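PDB 3GZ5: MutT/nudix family protein from Shewanella oneidensis, which acts as an ADP-ribose-dependent transcriptional regulator of NAD metabolism, joining a Nudix domain to a DNA-binding winged helix domain. Local coordinates for residues T24-L29 / F143-L148; E66-T71 / V107-L112; Q89-G94 / I149-E154; N96-D99 / W103-T106; Q158-L161 / V165-F168. All blocks are in the same frame, centred on the assembly; numbering follows the deposited sequence.

Contact 1: residues T24-L29 / F143-L148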
# COMPACT_ATOMS: atom_id res chain seq x y z
N THR B 24 17.49 -2.30 2.30
CA THR B 24 17.51 -0.89 2.65
C THR B 24 16.09 -0.34 2.85
O THR B 24 15.09 -0.99 2.53
CB THR B 24 18.26 -0.04 1.61
OG1 THR B 24 17.62 -0.15 0.33
CG2 THR B 24 19.77 -0.48 1.49
N VAL B 25 16.01 0.86 3.40
CA VAL B 25 14.75 1.56 3.50
C VAL B 25 15.00 2.89 2.77
O VAL B 25 16.09 3.42 2.87
CB VAL B 25 14.33 1.73 5.02
CG1 VAL B 25 12.98 2.37 5.15
CG2 VAL B 25 14.27 0.37 5.71
N ASP B 26 14.02 3.38 1.99
CA ASP B 26 14.13 4.68 1.29
C ASP B 26 12.86 5.48 1.50
O ASP B 26 11.83 4.93 1.85
CB ASP B 26 14.34 4.51 -0.23
CG ASP B 26 15.75 4.02 -0.59
OD1 ASP B 26 15.90 3.22 -1.52
OD2 ASP B 26 16.72 4.42 0.08
N ALA B 27 12.93 6.77 1.23
CA ALA B 27 11.81 7.68 1.37
C ALA B 27 11.84 8.70 0.25
O ALA B 27 12.89 9.32 -0.01
CB ALA B 27 11.87 8.39 2.69
N VAL B 28 10.69 8.84 -0.41
CA VAL B 28 10.38 9.99 -1.25
C VAL B 28 9.66 11.03 -0.38
O VAL B 28 8.48 10.89 -0.04
CB VAL B 28 9.54 9.60 -2.48
CG1 VAL B 28 9.45 10.77 -3.44
CG2 VAL B 28 10.16 8.38 -3.21
N LEU B 29 10.41 12.05 0.04
CA LEU B 29 9.89 13.12 0.84
C LEU B 29 9.59 14.30 -0.07
O LEU B 29 10.50 14.82 -0.73
CB LEU B 29 10.91 13.51 1.90
CG LEU B 29 10.75 14.81 2.69
CD1 LEU B 29 9.56 14.77 3.64
CD2 LEU B 29 12.06 15.09 3.46
N PHE B 143 20.09 3.88 -9.19
CA PHE B 143 19.27 2.69 -9.16
C PHE B 143 17.95 2.88 -9.89
O PHE B 143 17.93 3.31 -11.05
CB PHE B 143 19.04 2.24 -7.71
CG PHE B 143 20.31 2.07 -6.90
CD1 PHE B 143 21.06 0.90 -7.00
CD2 PHE B 143 20.73 3.05 -6.03
CE1 PHE B 143 22.23 0.72 -6.24
CE2 PHE B 143 21.90 2.89 -5.26
CZ PHE B 143 22.64 1.72 -5.36
N ASP B 144 16.86 2.53 -9.22
CA ASP B 144 15.53 2.59 -9.81
C ASP B 144 14.72 3.70 -9.13
O ASP B 144 13.49 3.69 -9.18
CB ASP B 144 14.80 1.22 -9.69
CG ASP B 144 14.63 0.76 -8.22
OD1 ASP B 144 15.23 1.35 -7.29
OD2 ASP B 144 13.90 -0.22 -7.99
N HIS B 145 15.43 4.64 -8.51
CA HIS B 145 14.83 5.69 -7.71
C HIS B 145 13.88 6.65 -8.46
O HIS B 145 12.93 7.17 -7.87
CB HIS B 145 15.90 6.48 -6.98
CG HIS B 145 16.59 5.71 -5.90
ND1 HIS B 145 17.47 6.30 -5.02
CD2 HIS B 145 16.54 4.40 -5.56
CE1 HIS B 145 17.94 5.38 -4.19
NE2 HIS B 145 17.38 4.22 -4.49
N LEU B 146 14.14 6.85 -9.75
CA LEU B 146 13.20 7.60 -10.57
C LEU B 146 11.84 6.92 -10.60
O LEU B 146 10.80 7.58 -10.55
CB LEU B 146 13.71 7.77 -12.01
CG LEU B 146 12.72 8.49 -12.94
CD1 LEU B 146 12.43 9.90 -12.40
CD2 LEU B 146 13.23 8.56 -14.39
N GLN B 147 11.85 5.60 -10.68
CA GLN B 147 10.65 4.81 -10.76
C GLN B 147 9.87 4.85 -9.44
O GLN B 147 8.64 4.93 -9.44
CB GLN B 147 11.03 3.38 -11.13
CG GLN B 147 9.92 2.53 -11.71
CD GLN B 147 10.47 1.26 -12.33
OE1 GLN B 147 11.67 1.18 -12.65
NE2 GLN B 147 9.60 0.26 -12.51
N LEU B 148 10.60 4.79 -8.32
CA LEU B 148 10.04 4.96 -6.97
C LEU B 148 9.40 6.35 -6.78
O LEU B 148 8.33 6.47 -6.19
CB LEU B 148 11.11 4.70 -5.89
CG LEU B 148 11.63 3.26 -5.70
CD1 LEU B 148 12.76 3.24 -4.71
CD2 LEU B 148 10.53 2.25 -5.28
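Asp26 and His145 carry the polar half of this buried contact between strand 22-33 and the start of helix 145-162. Asp26 OD1 comes to 3.5 Å from His145 NE2, approaching the ring obliquely. The two side chains cross at about a right angle, with carboxylate and imidazole planes 71° apart. Asp26 has CG anti to its own carbonyl carbon (chi1 -73°), which sends the carboxylate out from the strand toward the helix. Each group also has a firm partner elsewhere. Asp26 OD1 is hydrogen-bonded to Thr106 OG1 on the neighbouring strand, and His145 ND1 accepts from the backbone N of Leu55.

The packing half lies further along both segments. The methyl Val28 CG2 lies on the helix backbone, 4.0 Å from Leu148 O. Leu148 CD1 reaches back to the polar end and sits 4.5 Å from Asp26 OD1. Leu148 also rests on Cys108, Cys91 and Val93 of the sheet.

The strand thus offers a carboxylate and a valine on the face that meets the helix. The buried Asp26 OD1 and His145 ND1 are each satisfied outside the contact, by Thr106 and by Leu55 N, which probably fixes the two groups where they stand.

Contact 2: residues E66-T71 / V107-L112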
# COMPACT_ATOMS: atom_id res chain seq x y z
N GLU B 66 14.04 0.24 16.14
CA GLU B 66 13.21 -0.86 16.66
C GLU B 66 12.13 -1.32 15.66
O GLU B 66 11.53 -2.38 15.82
CB GLU B 66 12.57 -0.46 17.99
CG GLU B 66 13.58 0.13 18.97
CD GLU B 66 13.11 0.07 20.41
OE1 GLU B 66 13.55 -0.86 21.13
OE2 GLU B 66 12.30 0.95 20.82
N SER B 67 11.88 -0.50 14.63
CA SER B 67 10.94 -0.83 13.56
C SER B 67 11.43 -0.20 12.25
O SER B 67 12.34 0.64 12.26
CB SER B 67 9.55 -0.29 13.89
OG SER B 67 9.60 1.12 13.80
N LEU B 68 10.82 -0.60 11.13
CA LEU B 68 11.11 0.01 9.83
C LEU B 68 10.78 1.50 9.77
O LEU B 68 11.53 2.26 9.19
CB LEU B 68 10.38 -0.73 8.73
CG LEU B 68 10.87 -2.17 8.48
CD1 LEU B 68 9.92 -2.79 7.50
CD2 LEU B 68 12.35 -2.18 8.00
N GLU B 69 9.68 1.92 10.40
CA GLU B 69 9.38 3.34 10.50
C GLU B 69 10.47 4.13 11.23
O GLU B 69 10.84 5.24 10.80
CB GLU B 69 8.00 3.60 11.14
CG GLU B 69 7.55 5.05 11.03
CD GLU B 69 6.25 5.33 11.78
OE1 GLU B 69 6.31 5.93 12.87
OE2 GLU B 69 5.17 4.93 11.28
N GLN B 70 10.97 3.60 12.34
CA GLN B 70 12.08 4.27 13.04
C GLN B 70 13.31 4.35 12.12
O GLN B 70 13.97 5.37 12.04
CB GLN B 70 12.39 3.58 14.36
CG GLN B 70 11.21 3.69 15.34
CD GLN B 70 11.51 3.28 16.78
OE1 GLN B 70 10.64 3.37 17.67
NE2 GLN B 70 12.73 2.82 17.04
N THR B 71 13.57 3.30 11.35
CA THR B 71 14.63 3.35 10.36
C THR B 71 14.47 4.53 9.38
O THR B 71 15.38 5.33 9.23
CB THR B 71 14.75 2.03 9.61
OG1 THR B 71 14.96 0.97 10.57
CG2 THR B 71 15.91 2.10 8.60
N VAL B 107 12.56 -1.14 1.03
CA VAL B 107 11.26 -0.76 1.55
C VAL B 107 11.12 0.77 1.39
O VAL B 107 11.86 1.55 2.01
CB VAL B 107 11.08 -1.21 3.01
CG1 VAL B 107 9.66 -0.92 3.49
CG2 VAL B 107 11.46 -2.72 3.17
N CYS B 108 10.20 1.17 0.51
CA CYS B 108 10.04 2.57 0.14
C CYS B 108 8.86 3.20 0.82
O CYS B 108 7.79 2.60 0.88
CB CYS B 108 9.91 2.75 -1.39
SG CYS B 108 10.19 4.53 -1.87
N TYR B 109 9.08 4.41 1.34
CA TYR B 109 8.10 5.23 2.04
C TYR B 109 7.84 6.51 1.24
O TYR B 109 8.73 6.94 0.47
CB TYR B 109 8.62 5.63 3.43
CG TYR B 109 8.58 4.49 4.43
CD1 TYR B 109 7.56 4.41 5.38
CD2 TYR B 109 9.53 3.48 4.40
CE1 TYR B 109 7.50 3.36 6.29
CE2 TYR B 109 9.47 2.40 5.30
CZ TYR B 109 8.46 2.36 6.24
OH TYR B 109 8.39 1.31 7.13
N THR B 110 6.63 7.06 1.40
CA THR B 110 6.33 8.44 1.02
C THR B 110 6.25 9.30 2.26
O THR B 110 5.70 8.88 3.29
CB THR B 110 4.96 8.62 0.28
OG1 THR B 110 4.89 7.73 -0.82
CG2 THR B 110 4.86 10.06 -0.28
N ALA B 111 6.80 10.50 2.18
CA ALA B 111 6.65 11.44 3.25
C ALA B 111 6.30 12.85 2.77
O ALA B 111 6.55 13.21 1.61
CB ALA B 111 7.93 11.45 4.17
N LEU B 112 5.75 13.64 3.69
CA LEU B 112 5.41 15.03 3.45
C LEU B 112 5.83 15.90 4.62
O LEU B 112 5.64 15.55 5.79
CB LEU B 112 3.90 15.19 3.18
CG LEU B 112 3.23 14.60 1.93
CD1 LEU B 112 1.72 14.91 1.88
CD2 LEU B 112 3.88 15.17 0.67
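The Tyr109 ring is the flat group here, and it meets the helix with its hydroxyl end. Glu69 N and Leu68 O stand oblique to the ring. The ring has CG anti to the carbonyl carbon of Tyr109 (chi1 -75°), and from there it runs out from the strand toward the first turn of the helix. Tyr109 OH touches Leu68 CB at 3.3 Å and lies 3.6 Å from Glu69 N.

Leu68 also packs on the strand with its far end. Its CD1 is 4.4 Å from Val107 CG1, so one leucine spans two alternate residues of strand 104-112. Trp103 of the second subunit packs on Leu68 as well, and Val25 of the adjacent strand lies against Tyr109.

The helix start is closed by Ser67 at the N-cap. Ser67 OG accepts from Gln70 N at 3.2 Å, with a nearly straight N-H...O angle of 169°.

Val107 and Tyr109 thus form the sheet side of the joint. A helix laid on one face of a mixed sheet is typical of the Nudix fold, and helix 68-80 occupies the place of the Nudix-box helix.

Contact 3: residues Q89-G94 / I149-E154; sequences QLCTVG and IEQARE
Leu90 pushes its two methyl groups against the backbone of helix 145-162 at Ala152. CD2 lies 3.5 Å from Ala152 N and 3.8 Å from Ala152 CB. CD1 sits 4.0 Å from Gln151 O, so the leucine touches two successive helix residues. With CG opposite the backbone N (chi1 -178°), the branch is carried straight out from the strand to the helix. With an alanine here, both methyl groups are gone, and Ala152 would probably face a gap between strand and helix.

Gln151 is the second large contributor, and it reaches back from the helix to the strand. Its CB is 4.1 Å from Leu90 CD2. The rest of the chain is extended and brings the amide over Cys91, where NE2 is 3.7 Å from Cys91 CB. Cys91 SG lies at the same distance, 3.7 Å, from Gln151 NE2. These are packing contacts at the partly exposed margin of the interface.

Leu90 and Cys91 both face Cys108 of the adjacent strand and form a classic beta bulge. The bulge explains why two consecutive residues both point at the helix. The helix covers one face of the Nudix sheet and runs roughly antiparallel to the strand, at 149°, with the segment axes 9.1 Å apart at closest.

Val28 and Phe30 of strand 22-33 continue the floor beneath Ala152. Strand 86-95 also borders the second subunit: Thr92 OG1 is hydrogen-bonded to Thr92 OG1 of that subunit, and Cys91 packs on its Gln89.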
# COMPACT_ATOMS: atom_id res chain seq x y z
N GLN B 89 4.27 3.98 4.25
CA GLN B 89 4.93 3.03 3.37
C GLN B 89 4.31 3.04 1.97
O GLN B 89 3.08 2.99 1.82
CB GLN B 89 4.84 1.63 3.99
CG GLN B 89 6.04 0.73 3.75
CD GLN B 89 5.92 -0.60 4.46
OE1 GLN B 89 6.48 -0.79 5.55
NE2 GLN B 89 5.20 -1.51 3.85
N LEU B 90 5.15 3.15 0.95
CA LEU B 90 4.72 3.11 -0.45
C LEU B 90 4.69 1.68 -1.02
O LEU B 90 3.64 1.18 -1.45
CB LEU B 90 5.66 4.00 -1.28
CG LEU B 90 5.36 4.14 -2.78
CD1 LEU B 90 3.99 4.77 -3.03
CD2 LEU B 90 6.47 4.88 -3.56
N CYS B 91 5.85 1.03 -1.03
CA CYS B 91 6.01 -0.24 -1.67
C CYS B 91 7.37 -0.81 -1.24
O CYS B 91 8.20 -0.10 -0.65
CB CYS B 91 5.92 -0.11 -3.20
SG CYS B 91 7.22 0.95 -3.88
N THR B 92 7.55 -2.10 -1.48
CA THR B 92 8.82 -2.79 -1.24
C THR B 92 9.19 -3.34 -2.60
O THR B 92 8.41 -4.06 -3.20
CB THR B 92 8.66 -3.90 -0.18
OG1 THR B 92 8.39 -3.27 1.08
CG2 THR B 92 9.92 -4.75 -0.03
N VAL B 93 10.34 -2.93 -3.10
CA VAL B 93 10.83 -3.49 -4.36
C VAL B 93 12.01 -4.43 -4.09
O VAL B 93 12.92 -4.09 -3.32
CB VAL B 93 11.21 -2.39 -5.38
CG1 VAL B 93 11.73 -3.01 -6.66
CG2 VAL B 93 9.97 -1.56 -5.72
N GLY B 94 11.98 -5.60 -4.72
CA GLY B 94 13.08 -6.55 -4.54
C GLY B 94 13.20 -7.49 -5.71
O GLY B 94 12.23 -8.14 -6.07
N ILE B 149 10.05 7.40 -7.28
CA ILE B 149 9.51 8.78 -7.29
C ILE B 149 8.20 8.88 -8.07
O ILE B 149 7.20 9.40 -7.55
CB ILE B 149 10.59 9.82 -7.73
CG1 ILE B 149 11.68 9.87 -6.66
CG2 ILE B 149 10.00 11.23 -7.89
CD1 ILE B 149 12.96 10.50 -7.10
N GLU B 150 8.18 8.33 -9.28
CA GLU B 150 6.96 8.25 -10.09
C GLU B 150 5.79 7.51 -9.40
O GLU B 150 4.63 7.93 -9.49
CB GLU B 150 7.25 7.55 -11.43
CG GLU B 150 8.24 8.28 -12.34
CD GLU B 150 8.52 7.54 -13.65
OE1 GLU B 150 8.12 6.35 -13.78
OE2 GLU B 150 9.14 8.15 -14.56
N GLN B 151 6.10 6.39 -8.74
CA GLN B 151 5.11 5.68 -7.96
C GLN B 151 4.60 6.54 -6.76
O GLN B 151 3.39 6.63 -6.53
CB GLN B 151 5.67 4.34 -7.50
CG GLN B 151 4.59 3.32 -7.17
CD GLN B 151 5.12 1.89 -7.04
OE1 GLN B 151 6.18 1.54 -7.59
NE2 GLN B 151 4.37 1.07 -6.31
N ALA B 152 5.52 7.16 -6.03
CA ALA B 152 5.15 8.04 -4.92
C ALA B 152 4.26 9.19 -5.40
O ALA B 152 3.25 9.49 -4.79
CB ALA B 152 6.40 8.58 -4.22
N ARG B 153 4.67 9.82 -6.51
CA ARG B 153 3.94 10.94 -7.11
C ARG B 153 2.51 10.57 -7.53
O ARG B 153 1.58 11.37 -7.40
CB ARG B 153 4.74 11.53 -8.29
CG ARG B 153 4.01 12.63 -9.09
CD ARG B 153 3.75 13.89 -8.27
NE ARG B 153 3.08 14.92 -9.09
CZ ARG B 153 1.79 14.92 -9.39
NH1 ARG B 153 0.97 13.96 -8.94
NH2 ARG B 153 1.30 15.90 -10.13
N GLU B 154 2.36 9.35 -8.05
CA GLU B 154 1.09 8.77 -8.42
C GLU B 154 0.20 8.44 -7.22
O GLU B 154 -1.04 8.61 -7.26
CB GLU B 154 1.35 7.47 -9.14
CG GLU B 154 1.56 7.56 -10.60
CD GLU B 154 1.28 6.22 -11.22
OE1 GLU B 154 0.31 6.12 -12.00
OE2 GLU B 154 1.99 5.24 -10.86

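Contact 4: residues N96-D99 / W103-T106; sequences NSRD and WSVT
Arg98 and Ser104 form the tight centre of this contact. Arg98 NH1 donates to Ser104 OG at 2.8 Å, with the oxygen close to the guanidinium plane (13° out) and a bent N-H...O angle of 137°. Thr106 CG2 lies over one face of the same guanidinium, 3.4 Å from Arg98 NH2. The arginine chain bends at chi3 (-66°), which turns NH1 toward Ser104 OG. Asp99 CB packs against the same hydroxyl, 3.4 Å from Ser104 OG. Arg98 NH2 also forms a salt bridge with Asp144. With a leucine in place of Arg98, Asp144 would probably lose its charged mate and Ser104 OG its NH1 donor.

At the exposed end, at Asn96, the contact is plain packing on the Trp103 indole. Asn96 CB is 3.5 Å from Trp103 CD1, and its CA lies over one ring face. The indole itself is buried, and its NE1 is hydrogen-bonded to Asp65 O of the second subunit.

Strands 86-95 and 104-112 follow each other and pair antiparallel. The arrangement is that of a beta hairpin whose long connecting loop folds back on the second strand, at an edge that meets the other subunit of the dimer.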
# COMPACT_ATOMS: atom_id res chain seq x y z
N ASN B 96 16.63 -9.19 -8.69
CA ASN B 96 18.03 -9.54 -8.89
C ASN B 96 18.72 -8.66 -9.93
O ASN B 96 19.89 -8.88 -10.27
CB ASN B 96 18.17 -11.05 -9.22
CG ASN B 96 17.55 -11.45 -10.57
OD1 ASN B 96 16.86 -10.67 -11.23
ND2 ASN B 96 17.80 -12.70 -10.97
N SER B 97 18.01 -7.64 -10.39
CA SER B 97 18.47 -6.82 -11.49
C SER B 97 18.59 -5.33 -11.16
O SER B 97 19.32 -4.62 -11.83
CB SER B 97 17.52 -6.99 -12.66
OG SER B 97 16.34 -6.23 -12.46
N ARG B 98 17.86 -4.84 -10.14
CA ARG B 98 17.85 -3.41 -9.83
C ARG B 98 19.18 -2.92 -9.27
O ARG B 98 19.46 -1.73 -9.25
CB ARG B 98 16.69 -3.05 -8.86
CG ARG B 98 16.76 -3.70 -7.48
CD ARG B 98 15.50 -3.42 -6.62
NE ARG B 98 15.35 -2.01 -6.25
CZ ARG B 98 16.02 -1.41 -5.27
NH1 ARG B 98 16.90 -2.10 -4.56
NH2 ARG B 98 15.83 -0.13 -5.02
N ASP B 99 19.99 -3.85 -8.77
CA ASP B 99 21.24 -3.49 -8.12
C ASP B 99 22.35 -4.44 -8.54
O ASP B 99 22.19 -5.67 -8.54
CB ASP B 99 21.07 -3.42 -6.60
CG ASP B 99 22.34 -3.01 -5.89
OD1 ASP B 99 22.24 -2.42 -4.79
OD2 ASP B 99 23.44 -3.30 -6.40
N TRP B 103 21.16 -9.40 -5.41
CA TRP B 103 19.74 -9.37 -5.09
C TRP B 103 19.61 -8.27 -4.03
O TRP B 103 20.38 -8.26 -3.07
CB TRP B 103 19.35 -10.69 -4.46
CG TRP B 103 18.12 -11.33 -5.02
CD1 TRP B 103 18.07 -12.32 -5.94
CD2 TRP B 103 16.76 -11.00 -4.70
NE1 TRP B 103 16.77 -12.67 -6.20
CE2 TRP B 103 15.94 -11.87 -5.45
CE3 TRP B 103 16.15 -10.07 -3.83
CZ2 TRP B 103 14.54 -11.84 -5.38
CZ3 TRP B 103 14.75 -10.03 -3.77
CH2 TRP B 103 13.96 -10.92 -4.54
N SER B 104 18.67 -7.34 -4.22
CA SER B 104 18.44 -6.31 -3.19
C SER B 104 16.96 -6.00 -3.02
O SER B 104 16.17 -6.08 -3.98
CB SER B 104 19.18 -5.03 -3.50
OG SER B 104 18.54 -4.38 -4.56
N VAL B 105 16.60 -5.63 -1.80
CA VAL B 105 15.24 -5.31 -1.42
C VAL B 105 15.22 -3.92 -0.81
O VAL B 105 16.02 -3.62 0.06
CB VAL B 105 14.67 -6.37 -0.42
CG1 VAL B 105 13.29 -5.98 0.06
CG2 VAL B 105 14.62 -7.74 -1.09
N THR B 106 14.31 -3.08 -1.26
CA THR B 106 14.17 -1.76 -0.68
C THR B 106 12.71 -1.50 -0.24
O THR B 106 11.76 -1.64 -1.01
CB THR B 106 14.69 -0.62 -1.64
OG1 THR B 106 15.18 0.48 -0.85
CG2 THR B 106 13.60 -0.09 -2.49

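Contact 5: residues Q158-L161 / V165-F168; sequences QKAL and VPGF
Lys159 lies against Val165 with the lower half of its chain. Its CB is 4.3 Å from Val165 CB. CG comes next and sits 4.3 Å from Val165 CG1. CD runs alongside the same residue, also 4.3 Å from Val165 CB. Two bends put these methylenes there: chi1 is -64° and chi2 is -67°. Beyond CG the chain is extended, and CE and NZ draw away from Val165. NZ ends in a salt bridge with Glu88 and a weak hydrogen bond to Tyr86 OH. Arg233 brings a like charge close to it, which the Glu88 carboxylate would probably offset.

The turn probably belongs to the junction of the Nudix domain and the winged helix domain. The chain leaves the last turns of helix 145-162, turns, and enters a short 3-10 segment whose Phe168 N is hydrogen-bonded to Val165 O at 3.0 Å. Ser163 ties the turn together, since its OG is hydrogen-bonded to both Lys159 O and Val165 N.

Pro166 fills the second half of the contact. Its ring is set against the backbone of the helix, with CG 3.9 Å from Ala160 CA. The same CG is 4.2 Å from Ala160 CB, and Pro166 CD faces Lys159 O at 4.0 Å. Helix 176-187 closes over this pair: Leu186 touches both Ala160 and Pro166, and His183 ND1 is hydrogen-bonded to Ala160 O. Val165 and Phe168 also pack on Leu112 at the end of strand 104-112.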
# COMPACT_ATOMS: atom_id res chain seq x y z
N GLN B 158 -3.68 10.08 -5.88
CA GLN B 158 -4.81 9.44 -5.20
C GLN B 158 -5.10 10.05 -3.83
O GLN B 158 -6.26 10.17 -3.43
CB GLN B 158 -4.65 7.92 -5.07
CG GLN B 158 -4.46 7.16 -6.38
CD GLN B 158 -5.61 7.34 -7.38
OE1 GLN B 158 -5.45 8.03 -8.41
NE2 GLN B 158 -6.76 6.73 -7.08
N LYS B 159 -4.06 10.42 -3.09
CA LYS B 159 -4.29 11.13 -1.83
C LYS B 159 -5.04 12.45 -2.04
O LYS B 159 -5.89 12.80 -1.22
CB LYS B 159 -2.96 11.40 -1.09
CG LYS B 159 -2.21 10.17 -0.66
CD LYS B 159 -2.93 9.40 0.40
CE LYS B 159 -2.13 8.16 0.67
NZ LYS B 159 -2.62 7.45 1.89
N ALA B 160 -4.73 13.18 -3.11
CA ALA B 160 -5.42 14.45 -3.45
C ALA B 160 -6.91 14.21 -3.76
O ALA B 160 -7.73 15.09 -3.58
CB ALA B 160 -4.75 15.16 -4.61
N LEU B 161 -7.23 12.99 -4.19
CA LEU B 161 -8.60 12.62 -4.56
C LEU B 161 -9.46 12.17 -3.40
O LEU B 161 -10.69 12.35 -3.40
CB LEU B 161 -8.56 11.51 -5.62
CG LEU B 161 -8.44 11.86 -7.12
CD1 LEU B 161 -8.67 10.59 -7.93
CD2 LEU B 161 -9.45 12.93 -7.58
N VAL B 165 -4.45 14.76 3.08
CA VAL B 165 -3.04 14.46 3.24
C VAL B 165 -2.12 15.49 2.52
O VAL B 165 -1.06 15.84 3.07
CB VAL B 165 -2.73 12.96 2.86
CG1 VAL B 165 -1.25 12.71 2.70
CG2 VAL B 165 -3.34 11.97 3.91
N PRO B 166 -2.49 16.00 1.31
CA PRO B 166 -1.61 17.07 0.80
C PRO B 166 -1.40 18.28 1.72
O PRO B 166 -0.44 18.99 1.54
CB PRO B 166 -2.26 17.48 -0.52
CG PRO B 166 -2.95 16.19 -0.98
CD PRO B 166 -3.53 15.65 0.32
N GLY B 167 -2.26 18.52 2.71
CA GLY B 167 -2.01 19.60 3.64
C GLY B 167 -0.70 19.51 4.39
O GLY B 167 -0.14 20.54 4.79
N PHE B 168 -0.18 18.29 4.57
CA PHE B 168 1.09 18.08 5.28
C PHE B 168 2.33 18.66 4.58
O PHE B 168 3.34 18.89 5.24
CB PHE B 168 1.29 16.58 5.63
CG PHE B 168 0.36 16.10 6.70
CD1 PHE B 168 0.52 16.54 8.01
CD2 PHE B 168 -0.67 15.23 6.41
CE1 PHE B 168 -0.34 16.11 9.02
CE2 PHE B 168 -1.54 14.77 7.42
CZ PHE B 168 -1.38 15.22 8.71

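Contacts 1 and 3 are successive steps of one helix, 145-162, laid on the sheet, with centres 7 Å apart. Contact 5 uses the far end of that helix, about 20 Å from contact 1 between centres. Contact 2 joins the sheet to the helix on its other face, 12 Å from both contacts 1 and 3. Contact 4 closes the hairpin that supplies strand segments to contacts 2 and 3. Contacts 4 and 5 are farthest apart, about 30 Å between centres and about 17 Å between nearest atoms. Contacts 2, 3 and 4 also touch the second subunit. The sodium ion is bound by Ile122, Val125 and Val128, outside all ten segments.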